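Local coordinates for uncharacterized protein (Bacteroides caccae, PDB 4L7A) that is of unknown biological role but probably cleaves peptide bonds as a zinc-dependent metallopeptidase of the MA clan, at residues N130-N135 against T208-Q213; G123-L128 against E136-V141; N33-D38 against G81-T86. All coordinates share one frame; numbering follows the deposited sequence. Where two conformers were deposited one is given.

Contact 1: N130-N135 against T208-Q213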
loop_
_atom_site.group_PDB
_atom_site.type_symbol
_atom_site.label_atom_id
_atom_site.label_comp_id
_atom_site.label_asym_id
_atom_site.label_seq_id
_atom_site.Cartn_x
_atom_site.Cartn_y
_atom_site.Cartn_z
ATOM N N ASN A 130 13.268 -1.386 7.820
ATOM C CA ASN A 130 12.803 -0.100 8.351
ATOM C C ASN A 130 11.350 0.122 7.981
ATOM O O ASN A 130 11.020 0.433 6.837
ATOM C CB ASN A 130 13.639 1.044 7.839
ATOM C CG ASN A 130 13.271 2.349 8.496
ATOM O OD1 ASN A 130 12.098 2.699 8.640
ATOM N ND2 ASN A 130 14.278 3.107 8.856
ATOM N N VAL A 131 10.487 -0.135 8.955
ATOM C CA VAL A 131 9.052 -0.131 8.804
ATOM C C VAL A 131 8.555 1.229 8.313
ATOM O O VAL A 131 7.795 1.268 7.336
ATOM C CB VAL A 131 8.356 -0.517 10.112
ATOM C CG1 VAL A 131 6.844 -0.379 9.971
ATOM C CG2 VAL A 131 8.717 -1.957 10.473
ATOM N N ASP A 132 9.014 2.334 8.909
ATOM C CA ASP A 132 8.601 3.672 8.391
ATOM C C ASP A 132 8.951 3.892 6.934
ATOM O O ASP A 132 8.170 4.519 6.193
ATOM C CB ASP A 132 9.192 4.820 9.205
ATOM C CG ASP A 132 8.617 4.911 10.606
ATOM O OD1 ASP A 132 7.561 4.292 10.894
ATOM O OD2 ASP A 132 9.252 5.630 11.416
ATOM N N ARG A 133 10.099 3.371 6.497
ATOM C CA ARG A 133 10.509 3.625 5.109
ATOM C C ARG A 133 9.740 2.769 4.105
ATOM O O ARG A 133 9.355 3.268 3.031
ATOM C CB ARG A 133 12.011 3.383 4.936
ATOM C CG ARG A 133 12.945 4.248 5.779
ATOM C CD ARG A 133 13.101 5.641 5.247
ATOM N NE ARG A 133 11.876 6.352 5.493
ATOM C CZ ARG A 133 11.607 7.074 6.582
ATOM N NH1 ARG A 133 12.501 7.260 7.536
ATOM N NH2 ARG A 133 10.415 7.645 6.691
HETATM N N MSE A 134 9.501 1.493 4.444
HETATM C CA MSE A 134 8.686 0.588 3.604
HETATM C C MSE A 134 7.254 1.101 3.461
HETATM O O MSE A 134 6.630 1.028 2.401
HETATM C CB MSE A 134 8.659 -0.849 4.140
HETATM C CG MSE A 134 10.034 -1.436 4.209
HETATM SE SE MSE A 134 10.852 -1.646 2.434
HETATM C CE MSE A 134 9.873 -3.240 1.909
ATOM N N ASN A 135 6.718 1.621 4.529
ATOM C CA ASN A 135 5.370 2.239 4.462
ATOM C C ASN A 135 5.419 3.524 3.632
ATOM O O ASN A 135 4.567 3.762 2.765
ATOM C CB ASN A 135 4.844 2.479 5.864
ATOM C CG ASN A 135 4.376 1.213 6.512
ATOM O OD1 ASN A 135 4.009 0.261 5.811
ATOM N ND2 ASN A 135 4.304 1.195 7.858
ATOM N N THR A 208 -1.370 1.655 8.331
ATOM C CA THR A 208 0.075 1.672 8.245
ATOM C C THR A 208 0.782 2.539 9.333
ATOM O O THR A 208 1.889 2.211 9.721
ATOM C CB THR A 208 0.579 2.189 6.884
ATOM O OG1 THR A 208 0.101 3.518 6.635
ATOM C CG2 THR A 208 0.124 1.310 5.775
ATOM N N TYR A 209 0.130 3.603 9.829
ATOM C CA TYR A 209 0.745 4.485 10.862
ATOM C C TYR A 209 0.927 3.767 12.216
ATOM O O TYR A 209 -0.036 3.174 12.725
ATOM C CB TYR A 209 -0.109 5.720 11.105
ATOM C CG TYR A 209 -0.020 6.820 10.062
ATOM C CD1 TYR A 209 0.499 6.581 8.798
ATOM C CD2 TYR A 209 -0.601 8.071 10.306
ATOM C CE1 TYR A 209 0.578 7.599 7.847
ATOM C CE2 TYR A 209 -0.542 9.085 9.353
ATOM C CZ TYR A 209 0.055 8.855 8.145
ATOM O OH TYR A 209 0.093 9.835 7.211
ATOM N N PRO A 210 2.149 3.771 12.770
ATOM C CA PRO A 210 2.238 3.310 14.126
ATOM C C PRO A 210 1.436 4.266 15.012
ATOM O O PRO A 210 1.151 5.430 14.664
ATOM C CB PRO A 210 3.727 3.423 14.454
ATOM C CG PRO A 210 4.437 3.378 13.130
ATOM C CD PRO A 210 3.467 4.055 12.191
ATOM N N GLU A 211 1.119 3.767 16.155
ATOM C CA GLU A 211 0.353 4.497 17.094
ATOM C C GLU A 211 0.867 5.921 17.349
ATOM O O GLU A 211 0.065 6.849 17.343
ATOM C CB GLU A 211 0.313 3.684 18.364
ATOM C CG GLU A 211 -0.686 4.172 19.361
ATOM C CD GLU A 211 -0.642 3.349 20.638
ATOM O OE1 GLU A 211 -0.859 2.106 20.570
ATOM O OE2 GLU A 211 -0.354 3.959 21.685
ATOM N N ALA A 212 2.178 6.106 17.495
ATOM C CA ALA A 212 2.708 7.429 17.809
ATOM C C ALA A 212 2.456 8.424 16.655
ATOM O O ALA A 212 2.154 9.612 16.859
ATOM C CB ALA A 212 4.190 7.347 18.130
ATOM N N GLN A 213 2.556 7.933 15.440
ATOM C CA GLN A 213 2.341 8.771 14.271
ATOM C C GLN A 213 0.857 9.170 14.153
ATOM O O GLN A 213 0.512 10.293 13.821
ATOM C CB GLN A 213 2.815 8.033 12.996
ATOM C CG GLN A 213 2.723 8.903 11.769
ATOM C CD GLN A 213 3.293 8.264 10.497
ATOM O OE1 GLN A 213 3.745 7.109 10.450
ATOM N NE2 GLN A 213 3.284 9.041 9.473
HETATM O O HOH W 1 6.035 6.512 11.807
#
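The flat carboxamide of Asn135 lies alongside Thr208, its CG 3.9 Å from Thr208 CB, with the two side chains running past each other in opposite senses. Its OD1 is turned to the CG2 methyl of Thr208, while ND2 comes within 3.2 Å of Thr208 O at an angle too poor for a hydrogen bond. Thr208 OG1 is spent on Ala204 O within its own helix, so the threonine side chain meets Asn135 with carbon, CB and CG2. Of the other flat groups, the Tyr209 ring has Gln213 NE2 3.4 Å above one face, displaced toward the rim, and the Arg133 guanidinium has Asp132 CB over the rim of one face.

Farther along, near Asp132, a water joins the segments: it donates to Asp132 OD1 at 2.8 Å and to Gln213 OE1 at 2.7 Å. Gln213 reaches it with an extended chain (chi1 -175°, chi2 175°), and Pro210 CG sits 3.9 Å from the same Asp132 oxygen. Asn130 suits the N-cap, since its OD1 accepts from Arg133 N at 3.0 Å, with the donor 46° out of the carboxamide plane.

An alanine at Asn135 has no carboxamide for Thr208 CB, and a gap between helix and turn would probably open.

The contact joins the start of helix 131-153, which carries an HExxH sequence, to the turn between helices 195-208 and 211-244. Its chemistry implies a join of a few van der Waals contacts and one bridging water, without a direct hydrogen bond; the negative Asp132, in the first turn, is probably favoured by the helix end.

Contact 2: G123-L128 against E136-V141; sequences GNWLDL and EYYFKV
A strand-to-helix connection folds back here onto the helix it leads into: Trp125 and Leu126, in the loop after strand 115-122, pack against Tyr137 and Tyr138 of helix 131-153, the helix whose HExxH sequence is the zinc-binding signature of such peptidases. A type I beta turn from Gly123 to Leu126, closed by Leu126 N to Gly123 O, brings the tryptophan and leucine to the helix.

Trp125 and Tyr137 form a T-shaped pair. The six-membered ring of Trp125 presents its edge to a face of Tyr137, with planes at 85° and centroids 5.5 Å apart; the closest carbons are Trp125 CZ3 and Tyr137 CE2, at 3.8 Å. The indole is set by chi1 of 45°, which puts CG between the backbone N and the carbonyl carbon, and its NE1 is held by Ser99 O. Gly123 N lies 3.3 Å above one face of the indole, toward the rim, and Leu126 CG is over that same face. Glycine suits position 123, because a beta carbon there would run into Trp125 NE1.

The helix widens into a pi-type turn at 136-139, and both tyrosines point to the loop there; Tyr137 CB lies over the centre of the Tyr138 ring. Branched Leu126 meets both rings from the loop side, its CD2 3.7 Å from Tyr137 CD2 and 3.8 Å from Tyr138 CE2; Met134 packs on the same leucine. A tyrosine suits position 138 because its hydroxyl extends past the leucine to bond Tyr121 O at the strand end, and on the way that OH passes 3.5 Å from Leu126 CD1.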
loop_
_atom_site.group_PDB
_atom_site.type_symbol
_atom_site.label_atom_id
_atom_site.label_comp_id
_atom_site.label_asym_id
_atom_site.label_seq_id
_atom_site.Cartn_x
_atom_site.Cartn_y
_atom_site.Cartn_z
ATOM N N GLY A 123 15.945 -0.738 -5.176
ATOM C CA GLY A 123 17.396 -0.880 -5.304
ATOM C C GLY A 123 17.968 -1.039 -3.911
ATOM O O GLY A 123 17.240 -0.957 -2.925
ATOM N N ASN A 124 19.233 -1.322 -3.796
ATOM C CA ASN A 124 19.712 -1.693 -2.463
ATOM C C ASN A 124 19.976 -0.444 -1.580
ATOM O O ASN A 124 20.513 -0.590 -0.500
ATOM C CB ASN A 124 20.887 -2.689 -2.520
ATOM C CG ASN A 124 22.084 -2.105 -3.176
ATOM O OD1 ASN A 124 22.101 -0.918 -3.529
ATOM N ND2 ASN A 124 23.130 -2.913 -3.321
ATOM N N TRP A 125 19.565 0.754 -2.043
ATOM C CA TRP A 125 19.352 1.894 -1.141
ATOM C C TRP A 125 18.228 1.607 -0.109
ATOM O O TRP A 125 18.047 2.370 0.832
ATOM C CB TRP A 125 18.998 3.182 -1.892
ATOM C CG TRP A 125 17.971 2.993 -2.972
ATOM C CD1 TRP A 125 18.229 2.737 -4.316
ATOM C CD2 TRP A 125 16.535 3.003 -2.847
ATOM N NE1 TRP A 125 17.048 2.603 -4.994
ATOM C CE2 TRP A 125 16.000 2.784 -4.138
ATOM C CE3 TRP A 125 15.653 3.161 -1.779
ATOM C CZ2 TRP A 125 14.640 2.696 -4.375
ATOM C CZ3 TRP A 125 14.292 3.102 -2.030
ATOM C CH2 TRP A 125 13.800 2.868 -3.319
ATOM N N LEU A 126 17.428 0.567 -0.338
ATOM C CA LEU A 126 16.339 0.194 0.554
ATOM C C LEU A 126 16.843 -0.411 1.878
ATOM O O LEU A 126 17.687 -1.259 1.850
ATOM C CB LEU A 126 15.471 -0.892 -0.095
ATOM C CG LEU A 126 14.266 -0.544 -0.943
ATOM C CD1 LEU A 126 13.746 -1.833 -1.657
ATOM C CD2 LEU A 126 13.202 0.068 -0.031
ATOM N N ASP A 127 16.281 0.001 3.011
ATOM C CA ASP A 127 16.476 -0.710 4.248
ATOM C C ASP A 127 15.180 -1.508 4.539
ATOM O O ASP A 127 14.200 -0.968 5.052
ATOM C CB ASP A 127 16.773 0.269 5.381
ATOM C CG ASP A 127 16.957 -0.428 6.727
ATOM O OD1 ASP A 127 16.846 -1.674 6.812
ATOM O OD2 ASP A 127 17.194 0.287 7.716
ATOM N N LEU A 128 15.211 -2.804 4.258
ATOM C CA LEU A 128 13.974 -3.593 4.176
ATOM C C LEU A 128 13.268 -3.827 5.502
ATOM O O LEU A 128 12.050 -4.052 5.532
ATOM C CB LEU A 128 14.243 -4.940 3.518
ATOM C CG LEU A 128 14.719 -4.892 2.072
ATOM C CD1 LEU A 128 15.355 -6.213 1.699
ATOM C CD2 LEU A 128 13.562 -4.594 1.144
ATOM N N GLU A 136 6.431 4.327 3.861
ATOM C CA GLU A 136 6.494 5.578 3.107
ATOM C C GLU A 136 6.638 5.284 1.581
ATOM O O GLU A 136 5.954 5.872 0.807
ATOM C CB GLU A 136 7.622 6.453 3.613
ATOM C CG GLU A 136 7.769 7.766 2.907
ATOM C CD GLU A 136 9.151 8.454 3.179
ATOM O OE1 GLU A 136 9.915 8.063 4.097
ATOM O OE2 GLU A 136 9.466 9.405 2.459
ATOM N N TYR A 137 7.502 4.362 1.184
ATOM C CA TYR A 137 7.794 4.167 -0.194
ATOM C C TYR A 137 6.716 3.381 -0.935
ATOM O O TYR A 137 6.528 3.589 -2.117
ATOM C CB TYR A 137 9.110 3.361 -0.336
ATOM C CG TYR A 137 10.358 4.011 0.195
ATOM C CD1 TYR A 137 10.517 5.393 0.178
ATOM C CD2 TYR A 137 11.404 3.238 0.722
ATOM C CE1 TYR A 137 11.685 5.999 0.684
ATOM C CE2 TYR A 137 12.578 3.843 1.233
ATOM C CZ TYR A 137 12.709 5.215 1.187
ATOM O OH TYR A 137 13.838 5.825 1.696
ATOM N N TYR A 138 6.077 2.436 -0.242
ATOM C CA TYR A 138 5.305 1.401 -0.864
ATOM C C TYR A 138 3.979 1.090 -0.226
ATOM O O TYR A 138 2.996 1.142 -0.937
ATOM C CB TYR A 138 6.058 0.081 -0.928
ATOM C CG TYR A 138 7.427 0.111 -1.548
ATOM C CD1 TYR A 138 7.651 0.696 -2.800
ATOM C CD2 TYR A 138 8.480 -0.476 -0.908
ATOM C CE1 TYR A 138 8.924 0.707 -3.390
ATOM C CE2 TYR A 138 9.755 -0.520 -1.479
ATOM C CZ TYR A 138 9.983 0.091 -2.728
ATOM O OH TYR A 138 11.257 0.034 -3.273
ATOM N N PHE A 139 3.925 0.742 1.072
ATOM C CA PHE A 139 2.702 0.114 1.551
ATOM C C PHE A 139 1.565 1.099 1.755
ATOM O O PHE A 139 0.422 0.757 1.524
ATOM C CB PHE A 139 2.903 -0.673 2.850
ATOM C CG PHE A 139 3.692 -1.911 2.675
ATOM C CD1 PHE A 139 3.258 -2.898 1.821
ATOM C CD2 PHE A 139 4.832 -2.113 3.392
ATOM C CE1 PHE A 139 4.033 -4.041 1.617
ATOM C CE2 PHE A 139 5.572 -3.248 3.235
ATOM C CZ PHE A 139 5.194 -4.197 2.333
ATOM N N LYS A 140 1.874 2.318 2.195
ATOM C CA LYS A 140 0.815 3.334 2.364
ATOM C C LYS A 140 -0.003 3.510 1.068
ATOM O O LYS A 140 -1.246 3.429 1.054
ATOM C CB LYS A 140 1.400 4.659 2.867
ATOM C CG LYS A 140 0.593 5.914 2.564
ATOM C CD LYS A 140 -0.563 5.965 3.503
ATOM C CE LYS A 140 -1.589 7.055 3.105
ATOM N NZ LYS A 140 -0.986 8.330 2.656
ATOM N N VAL A 141 0.681 3.826 -0.013
ATOM C CA VAL A 141 -0.017 3.995 -1.304
ATOM C C VAL A 141 -0.746 2.731 -1.757
ATOM O O VAL A 141 -1.852 2.800 -2.307
ATOM C CB VAL A 141 0.959 4.430 -2.410
ATOM C CG1 VAL A 141 0.270 4.499 -3.689
ATOM C CG2 VAL A 141 1.486 5.833 -2.052
#

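Contact 3: N33-D38 against G81-T86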
loop_
_atom_site.group_PDB
_atom_site.type_symbol
_atom_site.label_atom_id
_atom_site.label_comp_id
_atom_site.label_asym_id
_atom_site.label_seq_id
_atom_site.Cartn_x
_atom_site.Cartn_y
_atom_site.Cartn_z
ATOM N N ASN A 33 -1.390 -18.419 -8.411
ATOM C CA ASN A 33 -2.426 -19.362 -8.019
ATOM C C ASN A 33 -3.366 -18.905 -6.919
ATOM O O ASN A 33 -4.551 -19.084 -7.089
ATOM C CB ASN A 33 -1.881 -20.751 -7.747
ATOM C CG ASN A 33 -1.378 -21.404 -9.009
ATOM O OD1 ASN A 33 -1.663 -20.962 -10.116
ATOM N ND2 ASN A 33 -0.575 -22.426 -8.850
ATOM N N PRO A 34 -2.863 -18.347 -5.795
ATOM C CA PRO A 34 -3.818 -17.956 -4.759
ATOM C C PRO A 34 -4.572 -16.656 -5.060
ATOM O O PRO A 34 -5.720 -16.508 -4.633
ATOM C CB PRO A 34 -2.940 -17.746 -3.520
ATOM C CG PRO A 34 -1.690 -18.408 -3.781
ATOM C CD PRO A 34 -1.490 -18.356 -5.276
ATOM N N TYR A 35 -3.947 -15.713 -5.776
ATOM C CA TYR A 35 -4.497 -14.350 -5.890
ATOM C C TYR A 35 -4.718 -13.819 -7.298
ATOM O O TYR A 35 -5.213 -12.705 -7.473
ATOM C CB TYR A 35 -3.530 -13.386 -5.190
ATOM C CG TYR A 35 -3.131 -13.798 -3.812
ATOM C CD1 TYR A 35 -4.062 -13.793 -2.777
ATOM C CD2 TYR A 35 -1.848 -14.152 -3.520
ATOM C CE1 TYR A 35 -3.730 -14.143 -1.540
ATOM C CE2 TYR A 35 -1.476 -14.489 -2.234
ATOM C CZ TYR A 35 -2.432 -14.510 -1.270
ATOM O OH TYR A 35 -2.100 -14.825 -0.003
ATOM N N ASN A 36 -4.312 -14.586 -8.299
ATOM C CA ASN A 36 -4.366 -14.138 -9.705
ATOM C C ASN A 36 -3.607 -12.822 -9.917
ATOM O O ASN A 36 -4.053 -11.937 -10.605
ATOM C CB ASN A 36 -5.817 -14.027 -10.209
ATOM C CG ASN A 36 -6.587 -15.317 -10.035
ATOM O OD1 ASN A 36 -7.757 -15.312 -9.693
ATOM N ND2 ASN A 36 -5.927 -16.427 -10.247
ATOM N N ILE A 37 -2.446 -12.704 -9.309
ATOM C CA ILE A 37 -1.592 -11.536 -9.481
ATOM C C ILE A 37 -0.400 -11.926 -10.315
ATOM O O ILE A 37 0.287 -12.882 -10.036
ATOM C CB ILE A 37 -1.092 -10.953 -8.141
ATOM C CG1 ILE A 37 -2.263 -10.459 -7.300
ATOM C CG2 ILE A 37 -0.135 -9.833 -8.397
ATOM C CD1 ILE A 37 -1.906 -10.168 -5.839
ATOM N N ASP A 38 -0.115 -11.139 -11.325
ATOM C CA ASP A 38 1.057 -11.385 -12.137
ATOM C C ASP A 38 2.149 -10.500 -11.579
ATOM O O ASP A 38 2.130 -9.269 -11.748
ATOM C CB ASP A 38 0.667 -11.096 -13.592
ATOM C CG ASP A 38 1.758 -11.398 -14.599
ATOM O OD1 ASP A 38 2.780 -12.058 -14.282
ATOM O OD2 ASP A 38 1.586 -10.926 -15.740
ATOM N N GLY A 81 -9.420 -11.001 6.745
ATOM C CA GLY A 81 -10.644 -10.975 5.908
ATOM C C GLY A 81 -10.917 -12.236 5.102
ATOM O O GLY A 81 -11.981 -12.395 4.565
ATOM N N GLY A 82 -9.942 -13.132 4.995
ATOM C CA GLY A 82 -10.114 -14.319 4.172
ATOM C C GLY A 82 -9.645 -14.044 2.749
ATOM O O GLY A 82 -9.505 -12.897 2.326
ATOM N N LEU A 83 -9.454 -15.130 2.011
ATOM C CA LEU A 83 -8.864 -15.131 0.702
ATOM C C LEU A 83 -9.741 -14.343 -0.258
ATOM O O LEU A 83 -9.222 -13.575 -1.088
ATOM C CB LEU A 83 -8.648 -16.546 0.209
ATOM C CG LEU A 83 -7.910 -16.609 -1.121
ATOM C CD1 LEU A 83 -6.429 -16.299 -0.908
ATOM C CD2 LEU A 83 -8.103 -17.999 -1.831
ATOM N N ASP A 84 -11.047 -14.438 -0.087
ATOM C CA ASP A 84 -11.973 -13.749 -0.981
ATOM C C ASP A 84 -11.883 -12.254 -0.886
ATOM O O ASP A 84 -11.939 -11.540 -1.880
ATOM C CB ASP A 84 -13.405 -14.175 -0.688
ATOM C CG ASP A 84 -13.688 -15.574 -1.175
ATOM O OD1 ASP A 84 -13.027 -15.997 -2.120
ATOM O OD2 ASP A 84 -14.542 -16.273 -0.608
ATOM N N PHE A 85 -11.677 -11.772 0.320
ATOM C CA PHE A 85 -11.470 -10.328 0.535
ATOM C C PHE A 85 -10.190 -9.879 -0.148
ATOM O O PHE A 85 -10.150 -8.903 -0.926
ATOM C CB PHE A 85 -11.413 -10.057 2.047
ATOM C CG PHE A 85 -10.901 -8.707 2.398
ATOM C CD1 PHE A 85 -11.696 -7.592 2.217
ATOM C CD2 PHE A 85 -9.661 -8.556 2.952
ATOM C CE1 PHE A 85 -11.250 -6.344 2.537
ATOM C CE2 PHE A 85 -9.176 -7.280 3.315
ATOM C CZ PHE A 85 -9.970 -6.173 3.098
ATOM N N THR A 86 -9.114 -10.608 0.119
ATOM C CA THR A 86 -7.814 -10.260 -0.476
ATOM C C THR A 86 -7.904 -10.199 -1.966
ATOM O O THR A 86 -7.441 -9.235 -2.571
ATOM C CB THR A 86 -6.716 -11.251 -0.046
ATOM O OG1 THR A 86 -6.761 -11.378 1.369
ATOM C CG2 THR A 86 -5.316 -10.766 -0.445
#
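Leu83, in the first turn of helix 83-88, pushes a methyl against Tyr35 in the last turn of helix 17-35, a small helix-end to helix-end packing. The closest pair is Leu83 CD1 and Tyr35 CE1, at 3.5 Å. The same methyl lies 3.8 Å from Pro34 O. One helical turn on, Thr86 offers its CG2 to Tyr35 CE1 at 3.9 Å, so the two methyls come at the CD1-CE1 border of the phenol from opposite sides of its plane. Leu83 gets there by holding CG opposite its backbone N (chi1 -175°), which sends the branched end across to the other helix.

On Leu83's side of the ring plane, Pro34 CB sits 3.7 Å above the centre of the Tyr35 ring; proline, having no N-H to give, also suits the kink in the helix at this point.

Farther out, helix 59-81 supplies Asp78, whose carboxylate takes Tyr35 OH on OD2 and Thr86 OG1 on OD1. Tyrosine and threonine suit these places because each pairs a carbon surface for the contact with a hydroxyl for that shared acid. Arg87 NH1 in turn holds Pro34 O. Gly82 makes the sharp passage from helix 59-81 into helix 83-88, with a positive phi of 90° that calls for glycine, and takes the N-cap position of the new helix, whose first turn Thr86 N closes by donating to Gly82 O at 3.2 Å.

From the N terminus, contact 3 comes first: it closes a 42-residue excursion through strand 38-40 and helix 59-81, bringing the end of helix 17-35 to helix 83-88. It ends before the others begin. Contact 2 opens at 123-128, after strand 115-122, and closes only seven residues later at 136-141. Contact 1 opens within that interval, at 130-135, and closes 72 residues on at 208-213, so the two cross. Both use helix 131-153, tying it to the loop that follows strand 115-122 and to the turn before helix 211-244; they touch where Met134 O and Asn135 O probably accept from Phe139 N and Lys140 N. Contact 3 lies apart, its centre about 25 Å from that of contact 1.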